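Local atomic coordinates of TqaL (Neurospora crassa, PDB entry 7EEH), a protein that binds an iron ion and belongs to the 2OG-Fe dioxygenase family, which has a cupin-type beta fold. Residues P72-R77 with T162-R167; T194-K199 with D270-F275; D56-V61 with Q125-F130. The protein carries 1 engineered substitution. All coordinates share one frame; numbering follows the deposited sequence.

Overall arrangement
Contacts 1 and 2 lie in the same antiparallel sheet, with centres about 9 Å apart. Strands 74-84, 158-170, 267-277 and 190-199 follow one another across it, so contact 1 pairs the first two and contact 2 the last two. Arg-167 of contact 1 forms a salt bridge with Asp-270 of contact 2. Contact 3 joins helices 52-58 and 128-141; its centre is about 15 Å and 12 Å from those of contacts 1 and 2. Phe-130 packs from there on Leu-163, Leu-272 and Phe-274. Along the chain the segments of contacts 1 and 3 alternate, and contact 2 comes after both. Contact 3 thus packs a helix junction against the sheet that contacts 1 and 2 help build.

Contact 1. Residues P72-R77 with T162-R167; sequences PFRRSR and TLFNLR
Arg-74 reaches over strand 158-170 and lays its guanidinium across Leu-166. One face of the group receives the Leu-166 methyl CD1 over its centre, with Arg-74 NH1 3.9 Å from that carbon. The two side chains cross at about a right angle. CG of Arg-74 takes the crowded position between backbone N and carbonyl carbon (chi1 68°). A bend at chi3 (-99°) then turns the guanidinium toward Phe-164. There NH2 of Arg-74 comes within 4.0 Å of Phe-164 CD2, which lies at the guanidinium edge, near its plane. The guanidinium and ring planes are 78° apart, so the two groups do not stack. Leu-166 CD1 also rests 3.5 Å from the backbone oxygen Arg-75 O, and Ser-76 CB borders the same methyl.

The backbone beneath is an antiparallel pairing of strands 74-84 and 158-170, part of the main sheet of this cupin-type fold. Arg-75 and Arg-167 form a hydrogen-bonded pair, with Arg-75 N 2.9 Å from Arg-167 O, and the return bond, Arg-167 N to Arg-75 O, is nearly as straight. Ser-76 and Leu-166 form the non-hydrogen-bonded pair. Arg-77 and Asn-165 are hydrogen-bonded again, with Arg-77 N 3.0 Å from Asn-165 O. The Leu-166 side chain lies about 10 Å from the bound iron ion.

Arg-75, Arg-77, Asn-165 and Arg-167 point to the other face of the sheet. Arg-75 NH1 and Arg-167 NH1 are 4.9 Å apart, so their like charges probably repel somewhat. The Arg-167 chain bends at chi3, and its NE makes a salt bridge with Asp-270 while NH2 bonds to Asn-63. Arg-77 leads away from Asn-165, and its guanidinium is held by the backbone oxygens of Asn-64, Phe-117 and Glu-119.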
loop_
_atom_site.group_PDB
_atom_site.type_symbol
_atom_site.label_atom_id
_atom_site.label_comp_id
_atom_site.label_asym_id
_atom_site.label_seq_id
_atom_site.Cartn_x
_atom_site.Cartn_y
_atom_site.Cartn_z
ATOM N N PRO B 72 -3.015 43.989 18.801
ATOM C CA PRO B 72 -2.973 43.122 19.991
ATOM C C PRO B 72 -3.652 41.765 19.829
ATOM O O PRO B 72 -3.437 40.882 20.678
ATOM C CB PRO B 72 -3.693 43.959 21.058
ATOM C CG PRO B 72 -4.568 44.896 20.302
ATOM C CD PRO B 72 -4.080 45.005 18.882
ATOM N N PHE B 73 -4.464 41.561 18.795
ATOM C CA PHE B 73 -5.172 40.300 18.617
ATOM C C PHE B 73 -4.473 39.359 17.643
ATOM O O PHE B 73 -5.019 38.296 17.340
ATOM C CB PHE B 73 -6.617 40.558 18.150
ATOM C CG PHE B 73 -7.327 41.648 18.921
ATOM C CD1 PHE B 73 -7.547 41.524 20.285
ATOM C CD2 PHE B 73 -7.761 42.801 18.281
ATOM C CE1 PHE B 73 -8.190 42.527 20.997
ATOM C CE2 PHE B 73 -8.403 43.808 18.985
ATOM C CZ PHE B 73 -8.617 43.669 20.348
ATOM N N ARG B 74 -3.287 39.711 17.143
ATOM C CA ARG B 74 -2.571 38.810 16.248
ATOM C C ARG B 74 -1.058 38.946 16.401
ATOM O O ARG B 74 -0.521 40.050 16.537
ATOM C CB ARG B 74 -2.975 39.040 14.786
ATOM C CG ARG B 74 -2.534 40.361 14.200
ATOM C CD ARG B 74 -2.914 40.453 12.744
ATOM N NE ARG B 74 -1.783 40.139 11.879
ATOM C CZ ARG B 74 -1.884 39.444 10.750
ATOM N NH1 ARG B 74 -3.069 38.985 10.354
ATOM N NH2 ARG B 74 -0.798 39.202 10.022
ATOM N N ARG B 75 -0.385 37.804 16.381
ATOM C CA ARG B 75 1.064 37.722 16.289
ATOM C C ARG B 75 1.401 36.945 15.024
ATOM O O ARG B 75 0.705 35.989 14.676
ATOM C CB ARG B 75 1.660 37.041 17.528
ATOM C CG ARG B 75 1.517 37.868 18.817
ATOM C CD ARG B 75 1.016 37.041 19.985
ATOM N NE ARG B 75 0.495 37.870 21.074
ATOM C CZ ARG B 75 0.114 37.389 22.255
ATOM N NH1 ARG B 75 0.194 36.083 22.503
ATOM N NH2 ARG B 75 -0.354 38.210 23.188
ATOM N N SER B 76 2.452 37.356 14.325
ATOM C CA SER B 76 2.644 36.806 12.990
ATOM C C SER B 76 4.082 36.985 12.535
ATOM O O SER B 76 4.822 37.832 13.050
ATOM C CB SER B 76 1.691 37.468 11.999
ATOM O OG SER B 76 2.336 38.533 11.326
ATOM N N ARG B 77 4.473 36.129 11.587
ATOM C CA ARG B 77 5.639 36.307 10.728
ATOM C C ARG B 77 5.232 35.908 9.318
ATOM O O ARG B 77 4.333 35.086 9.138
ATOM C CB ARG B 77 6.847 35.462 11.166
ATOM C CG ARG B 77 7.421 35.866 12.526
ATOM C CD ARG B 77 8.740 35.200 12.869
ATOM N NE ARG B 77 9.253 35.782 14.116
ATOM C CZ ARG B 77 10.004 36.884 14.165
ATOM N NH1 ARG B 77 10.361 37.507 13.046
ATOM N NH2 ARG B 77 10.402 37.367 15.336
ATOM N N THR B 162 3.005 33.507 -0.742
ATOM C CA THR B 162 3.154 34.303 0.465
ATOM C C THR B 162 2.655 33.480 1.647
ATOM O O THR B 162 1.486 33.084 1.687
ATOM C CB THR B 162 2.394 35.628 0.373
ATOM O OG1 THR B 162 2.698 36.258 -0.870
ATOM C CG2 THR B 162 2.840 36.558 1.493
ATOM N N LEU B 163 3.548 33.207 2.589
ATOM C CA LEU B 163 3.266 32.347 3.731
ATOM C C LEU B 163 3.227 33.164 5.018
ATOM O O LEU B 163 4.198 33.850 5.342
ATOM C CB LEU B 163 4.310 31.235 3.839
ATOM C CG LEU B 163 3.796 30.407 5.022
ATOM C CD1 LEU B 163 3.129 29.130 4.667
ATOM C CD2 LEU B 163 4.854 30.266 6.131
ATOM N N PHE B 164 2.117 33.074 5.750
ATOM C CA PHE B 164 1.989 33.664 7.079
ATOM C C PHE B 164 1.915 32.572 8.137
ATOM O O PHE B 164 1.097 31.648 8.034
ATOM C CB PHE B 164 0.740 34.539 7.198
ATOM C CG PHE B 164 0.838 35.841 6.472
ATOM C CD1 PHE B 164 0.686 35.892 5.104
ATOM C CD2 PHE B 164 1.067 37.022 7.165
ATOM C CE1 PHE B 164 0.768 37.098 4.425
ATOM C CE2 PHE B 164 1.153 38.228 6.493
ATOM C CZ PHE B 164 1.002 38.263 5.121
ATOM N N ASN B 165 2.731 32.706 9.169
ATOM C CA ASN B 165 2.597 31.911 10.385
ATOM C C ASN B 165 1.912 32.829 11.396
ATOM O O ASN B 165 2.456 33.879 11.748
ATOM C CB ASN B 165 3.969 31.437 10.850
ATOM C CG ASN B 165 3.909 30.532 12.054
ATOM O OD1 ASN B 165 2.835 30.215 12.585
ATOM N ND2 ASN B 165 5.067 30.083 12.480
ATOM N N LEU B 166 0.698 32.476 11.811
ATOM C CA LEU B 166 -0.207 33.429 12.447
ATOM C C LEU B 166 -0.809 32.838 13.714
ATOM O O LEU B 166 -1.413 31.760 13.676
ATOM C CB LEU B 166 -1.332 33.845 11.468
ATOM C CG LEU B 166 -2.540 34.595 12.041
ATOM C CD1 LEU B 166 -2.119 35.947 12.567
ATOM C CD2 LEU B 166 -3.634 34.761 11.012
ATOM N N ARG B 167 -0.660 33.549 14.830
ATOM C CA ARG B 167 -1.357 33.216 16.067
ATOM C C ARG B 167 -2.393 34.302 16.328
ATOM O O ARG B 167 -2.036 35.475 16.498
ATOM C CB ARG B 167 -0.380 33.096 17.242
ATOM C CG ARG B 167 -1.045 33.208 18.610
ATOM C CD ARG B 167 -0.091 32.835 19.736
ATOM N NE ARG B 167 0.361 31.448 19.640
ATOM C CZ ARG B 167 1.333 30.924 20.375
ATOM N NH1 ARG B 167 1.961 31.669 21.288
ATOM N NH2 ARG B 167 1.684 29.654 20.199
#

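Contact 2. Residues T194-K199 with D270-F275; sequences TYLGSK and DMLIFF
Four backbone hydrogen bonds hold strands 190-199 and 267-277 together, antiparallel. Thr-194 and Leu-272 form a hydrogen-bonded pair, with Leu-272 N 2.8 Å from Thr-194 O. Further along, Leu-196 N lies 2.8 Å from Asp-270 O, and Asp-270 N is also 2.8 Å from Gly-197 O. Both of these donors sit out of the carbonyl plane, about 30° above it.

Apolar packing falls on two faces. Leu-196 CD1 meets Leu-272 CG at 3.8 Å, the two side chains crossing obliquely. On the other face Met-271, a selenomethionine, bends at chi2 and chi3 so that SE comes 3.9 Å from Tyr-195 CB. SE of Met-271 also lies 4.0 Å from the ring atom CD2 of Tyr-195. This is a Met-aromatic contact, with SE 5.2 Å from the centroid of the Tyr-195 ring and oblique to it.

Among polar side chains, Tyr-195 OH and Ser-198 OG share a hydrogen bond of 2.8 Å within their strand. Asp-270 pairs with Arg-167 of the next strand, and Thr-194 OG1 bonds to Thr-243.

Leu-196 and Gly-197 both face Asp-270, the hallmark of a classic beta bulge, here within the main sheet of a cupin-type fold.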
loop_
_atom_site.group_PDB
_atom_site.type_symbol
_atom_site.label_atom_id
_atom_site.label_comp_id
_atom_site.label_asym_id
_atom_site.label_seq_id
_atom_site.Cartn_x
_atom_site.Cartn_y
_atom_site.Cartn_z
ATOM N N THR B 194 -3.139 25.423 7.265
ATOM C CA THR B 194 -2.705 24.248 7.997
ATOM C C THR B 194 -2.637 24.615 9.471
ATOM O O THR B 194 -2.060 25.641 9.832
ATOM C CB THR B 194 -1.349 23.769 7.478
ATOM O OG1 THR B 194 -1.509 23.262 6.142
ATOM C CG2 THR B 194 -0.754 22.681 8.367
ATOM N N TYR B 195 -3.258 23.791 10.305
ATOM C CA TYR B 195 -3.399 24.046 11.728
ATOM C C TYR B 195 -2.199 23.494 12.481
ATOM O O TYR B 195 -1.824 22.331 12.304
ATOM C CB TYR B 195 -4.692 23.400 12.208
ATOM C CG TYR B 195 -4.935 23.313 13.684
ATOM C CD1 TYR B 195 -4.413 22.264 14.438
ATOM C CD2 TYR B 195 -5.758 24.233 14.317
ATOM C CE1 TYR B 195 -4.676 22.161 15.800
ATOM C CE2 TYR B 195 -6.024 24.141 15.673
ATOM C CZ TYR B 195 -5.483 23.107 16.405
ATOM O OH TYR B 195 -5.765 23.015 17.748
ATOM N N LEU B 196 -1.597 24.326 13.321
ATOM C CA LEU B 196 -0.459 23.896 14.119
ATOM C C LEU B 196 -0.815 23.592 15.567
ATOM O O LEU B 196 -0.178 22.725 16.174
ATOM C CB LEU B 196 0.643 24.963 14.101
ATOM C CG LEU B 196 1.295 25.216 12.744
ATOM C CD1 LEU B 196 2.414 26.271 12.893
ATOM C CD2 LEU B 196 1.810 23.880 12.180
ATOM N N GLY B 197 -1.782 24.298 16.135
ATOM C CA GLY B 197 -2.170 24.087 17.516
ATOM C C GLY B 197 -3.128 25.179 17.945
ATOM O O GLY B 197 -3.442 26.098 17.182
ATOM N N SER B 198 -3.583 25.065 19.191
ATOM C CA SER B 198 -4.456 26.069 19.790
ATOM C C SER B 198 -4.433 25.939 21.313
ATOM O O SER B 198 -3.884 24.984 21.865
ATOM C CB SER B 198 -5.878 25.933 19.277
ATOM O OG SER B 198 -6.501 24.784 19.823
ATOM N N LYS B 199 -5.072 26.907 21.978
ATOM C CA LYS B 199 -5.095 27.003 23.440
ATOM C C LYS B 199 -6.451 27.539 23.878
ATOM O O LYS B 199 -6.830 28.645 23.477
ATOM C CB LYS B 199 -3.980 27.920 23.948
ATOM C CG LYS B 199 -3.607 27.746 25.434
ATOM C CD LYS B 199 -2.554 28.786 25.878
ATOM C CE LYS B 199 -3.138 30.209 25.957
ATOM N NZ LYS B 199 -2.178 31.231 26.479
ATOM N N ASP B 270 -3.044 28.720 16.204
ATOM C CA ASP B 270 -1.819 28.846 15.415
ATOM C C ASP B 270 -2.011 28.197 14.045
ATOM O O ASP B 270 -2.325 27.005 13.964
ATOM C CB ASP B 270 -0.639 28.204 16.138
ATOM C CG ASP B 270 -0.431 28.772 17.540
ATOM O OD1 ASP B 270 -0.864 29.913 17.790
ATOM O OD2 ASP B 270 0.149 28.065 18.384
HETATM N N MSE B 271 -1.789 28.972 12.983
HETATM C CA MSE B 271 -1.977 28.525 11.595
HETATM C C MSE B 271 -0.733 28.773 10.750
HETATM O O MSE B 271 0.031 29.701 11.023
HETATM C CB MSE B 271 -3.142 29.270 10.924
HETATM C CG MSE B 271 -4.511 29.117 11.578
HETATM SE SE MSE B 271 -5.103 27.276 11.788
HETATM C CE MSE B 271 -5.566 27.037 9.874
ATOM N N LEU B 272 -0.546 27.967 9.711
ATOM C CA LEU B 272 0.245 28.360 8.553
ATOM C C LEU B 272 -0.737 28.657 7.425
ATOM O O LEU B 272 -1.611 27.836 7.142
ATOM C CB LEU B 272 1.227 27.257 8.148
ATOM C CG LEU B 272 2.313 26.921 9.177
ATOM C CD1 LEU B 272 3.063 25.667 8.769
ATOM C CD2 LEU B 272 3.273 28.112 9.350
ATOM N N ILE B 273 -0.616 29.832 6.807
ATOM C CA ILE B 273 -1.521 30.252 5.739
ATOM C C ILE B 273 -0.680 30.511 4.494
ATOM O O ILE B 273 0.159 31.422 4.481
ATOM C CB ILE B 273 -2.341 31.489 6.125
ATOM C CG1 ILE B 273 -3.124 31.220 7.411
ATOM C CG2 ILE B 273 -3.284 31.874 4.989
ATOM C CD1 ILE B 273 -3.731 32.442 8.019
ATOM N N PHE B 274 -0.892 29.697 3.454
ATOM C CA PHE B 274 -0.147 29.768 2.199
ATOM C C PHE B 274 -1.039 30.410 1.148
ATOM O O PHE B 274 -2.072 29.834 0.794
ATOM C CB PHE B 274 0.279 28.376 1.698
ATOM C CG PHE B 274 1.053 27.531 2.704
ATOM C CD1 PHE B 274 0.416 26.938 3.775
ATOM C CD2 PHE B 274 2.406 27.276 2.514
ATOM C CE1 PHE B 274 1.109 26.144 4.681
ATOM C CE2 PHE B 274 3.119 26.475 3.405
ATOM C CZ PHE B 274 2.463 25.910 4.497
ATOM N N PHE B 275 -0.643 31.581 0.636
ATOM C CA PHE B 275 -1.358 32.252 -0.459
ATOM C C PHE B 275 -0.508 32.131 -1.716
ATOM O O PHE B 275 0.524 32.805 -1.820
ATOM C CB PHE B 275 -1.600 33.730 -0.170
ATOM C CG PHE B 275 -2.441 34.030 1.044
ATOM C CD1 PHE B 275 -3.809 33.841 1.030
ATOM C CD2 PHE B 275 -1.862 34.606 2.175
ATOM C CE1 PHE B 275 -4.590 34.185 2.136
ATOM C CE2 PHE B 275 -2.637 34.948 3.281
ATOM C CZ PHE B 275 -3.999 34.739 3.258
#

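Contact 3. Residues D56-V61 with Q125-F130; sequences DALQRV and QLNTAF
Leu-58 pushes its two methyl groups into the start of the helix 128-141. CD1 of Leu-58 rests against the amide of Asn-127, 3.8 Å from both Asn-127 CG and ND2, and scarcely farther from OD1. The two side chains cross at about a right angle. The other branch, Leu-58 CD2, meets Ala-129 CB at 3.8 Å. CD1 also approaches Phe-130 CB, at 4.2 Å. Ala-57 adds its methyl beside the amide, with Ala-57 CB 4.0 Å from Asn-127 ND2. One methyl of Leu-58 thus lies on the capping amide and Phe-130 CB, the other on Ala-129. The contact is small and mostly apolar.

The amide is fixed by polar bonds of its own. Asn-127 is the N-cap of helix 128-141, with CG anti to the backbone N (chi1 179°). Its OD1 accepts from Phe-130 N at 3.0 Å, with an N-H...O angle of 160°. A second bond reaches the same oxygen, from Ala-129 N to Asn-127 OD1 at 2.8 Å, but it is bent and weak. Two backbone N-H groups of the first turn thus share one side-chain oxygen. At the other end of the group, Asn-127 ND2 donates to Asp-54 O in helix 52-58. So the amide bridges the two helices, and its orientation is set from both ends. Thr-128 OG1 also bonds to Asp-54 OD2 and to Thr-51 N, just before that helix.

Further out, Leu-124 of helix 122-125 touches Leu-58, Val-61 and Phe-130. The Phe-130 ring leads away from Leu-58 to Leu-163 on strand 158-170 and to Leu-272 and Phe-274 on strand 267-277, so the helix junction packs against the main sheet.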
loop_
_atom_site.group_PDB
_atom_site.type_symbol
_atom_site.label_atom_id
_atom_site.label_comp_id
_atom_site.label_asym_id
_atom_site.label_seq_id
_atom_site.Cartn_x
_atom_site.Cartn_y
_atom_site.Cartn_z
ATOM N N ASP B 56 7.520 17.722 15.756
ATOM C CA ASP B 56 7.366 18.222 17.121
ATOM C C ASP B 56 7.651 19.717 17.190
ATOM O O ASP B 56 6.877 20.485 17.766
ATOM C CB ASP B 56 8.313 17.484 18.071
ATOM C CG ASP B 56 7.846 16.099 18.400
ATOM O OD1 ASP B 56 6.635 15.827 18.270
ATOM O OD2 ASP B 56 8.699 15.276 18.790
ATOM N N ALA B 57 8.779 20.140 16.625
ATOM C CA ALA B 57 9.179 21.541 16.717
ATOM C C ALA B 57 8.205 22.468 16.006
ATOM O O ALA B 57 8.133 23.657 16.341
ATOM C CB ALA B 57 10.582 21.727 16.141
ATOM N N LEU B 58 7.459 21.955 15.028
ATOM C CA LEU B 58 6.442 22.759 14.366
ATOM C C LEU B 58 5.333 23.176 15.322
ATOM O O LEU B 58 4.662 24.182 15.083
ATOM C CB LEU B 58 5.873 21.973 13.174
ATOM C CG LEU B 58 5.417 22.720 11.932
ATOM C CD1 LEU B 58 6.490 23.663 11.441
ATOM C CD2 LEU B 58 4.994 21.709 10.827
ATOM N N GLN B 59 5.140 22.446 16.413
ATOM C CA GLN B 59 4.131 22.827 17.391
ATOM C C GLN B 59 4.607 23.898 18.371
ATOM O O GLN B 59 3.819 24.328 19.222
ATOM C CB GLN B 59 3.661 21.577 18.130
ATOM C CG GLN B 59 2.849 20.710 17.189
ATOM C CD GLN B 59 2.442 19.394 17.774
ATOM O OE1 GLN B 59 1.446 19.303 18.479
ATOM N NE2 GLN B 59 3.194 18.353 17.456
ATOM N N ARG B 60 5.861 24.350 18.254
ATOM C CA ARG B 60 6.415 25.387 19.111
ATOM C C ARG B 60 6.815 26.658 18.375
ATOM O O ARG B 60 7.026 27.684 19.032
ATOM C CB ARG B 60 7.661 24.869 19.848
ATOM C CG ARG B 60 7.425 23.665 20.725
ATOM C CD ARG B 60 8.762 23.118 21.221
ATOM N NE ARG B 60 8.673 21.680 21.466
ATOM C CZ ARG B 60 9.390 20.757 20.828
ATOM N NH1 ARG B 60 10.282 21.113 19.905
ATOM N NH2 ARG B 60 9.230 19.474 21.132
ATOM N N VAL B 61 6.943 26.620 17.048
ATOM C CA VAL B 61 7.496 27.761 16.318
ATOM C C VAL B 61 6.595 28.992 16.435
ATOM O O VAL B 61 7.075 30.137 16.376
ATOM C CB VAL B 61 7.753 27.366 14.847
ATOM C CG1 VAL B 61 6.448 27.013 14.138
ATOM C CG2 VAL B 61 8.488 28.477 14.112
ATOM N N GLN B 125 11.472 28.039 8.302
ATOM C CA GLN B 125 11.702 27.681 6.905
ATOM C C GLN B 125 12.752 26.588 6.723
ATOM O O GLN B 125 12.798 25.980 5.659
ATOM C CB GLN B 125 12.072 28.927 6.092
ATOM C CG GLN B 125 13.468 29.491 6.352
ATOM C CD GLN B 125 13.892 30.467 5.265
ATOM O OE1 GLN B 125 13.126 30.755 4.347
ATOM N NE2 GLN B 125 15.105 30.999 5.377
ATOM N N LEU B 126 13.590 26.302 7.717
ATOM C CA LEU B 126 14.464 25.136 7.619
ATOM C C LEU B 126 13.891 23.908 8.326
ATOM O O LEU B 126 14.537 22.856 8.351
ATOM C CB LEU B 126 15.861 25.464 8.166
ATOM C CG LEU B 126 16.612 26.610 7.468
ATOM C CD1 LEU B 126 18.085 26.687 7.927
ATOM C CD2 LEU B 126 16.527 26.511 5.949
ATOM N N ASN B 127 12.714 24.023 8.920
ATOM C CA ASN B 127 12.024 22.878 9.490
ATOM C C ASN B 127 11.589 21.952 8.353
ATOM O O ASN B 127 10.902 22.386 7.423
ATOM C CB ASN B 127 10.838 23.385 10.314
ATOM C CG ASN B 127 10.024 22.283 10.931
ATOM O OD1 ASN B 127 9.462 21.438 10.230
ATOM N ND2 ASN B 127 9.932 22.293 12.256
ATOM N N THR B 128 12.025 20.690 8.395
ATOM C CA THR B 128 11.750 19.778 7.280
ATOM C C THR B 128 10.271 19.427 7.139
ATOM O O THR B 128 9.856 18.986 6.058
ATOM C CB THR B 128 12.551 18.480 7.422
ATOM O OG1 THR B 128 12.144 17.801 8.622
ATOM C CG2 THR B 128 14.038 18.780 7.477
ATOM N N ALA B 129 9.481 19.559 8.204
ATOM C CA ALA B 129 8.039 19.368 8.080
ATOM C C ALA B 129 7.398 20.553 7.379
ATOM O O ALA B 129 6.560 20.372 6.486
ATOM C CB ALA B 129 7.391 19.144 9.452
ATOM N N PHE B 130 7.787 21.774 7.751
ATOM C CA PHE B 130 7.340 22.935 6.983
ATOM C C PHE B 130 7.727 22.806 5.515
ATOM O O PHE B 130 6.914 23.097 4.624
ATOM C CB PHE B 130 7.921 24.231 7.554
ATOM C CG PHE B 130 7.717 25.429 6.648
ATOM C CD1 PHE B 130 6.510 26.112 6.643
ATOM C CD2 PHE B 130 8.723 25.853 5.793
ATOM C CE1 PHE B 130 6.313 27.202 5.805
ATOM C CE2 PHE B 130 8.534 26.945 4.956
ATOM C CZ PHE B 130 7.329 27.621 4.961
#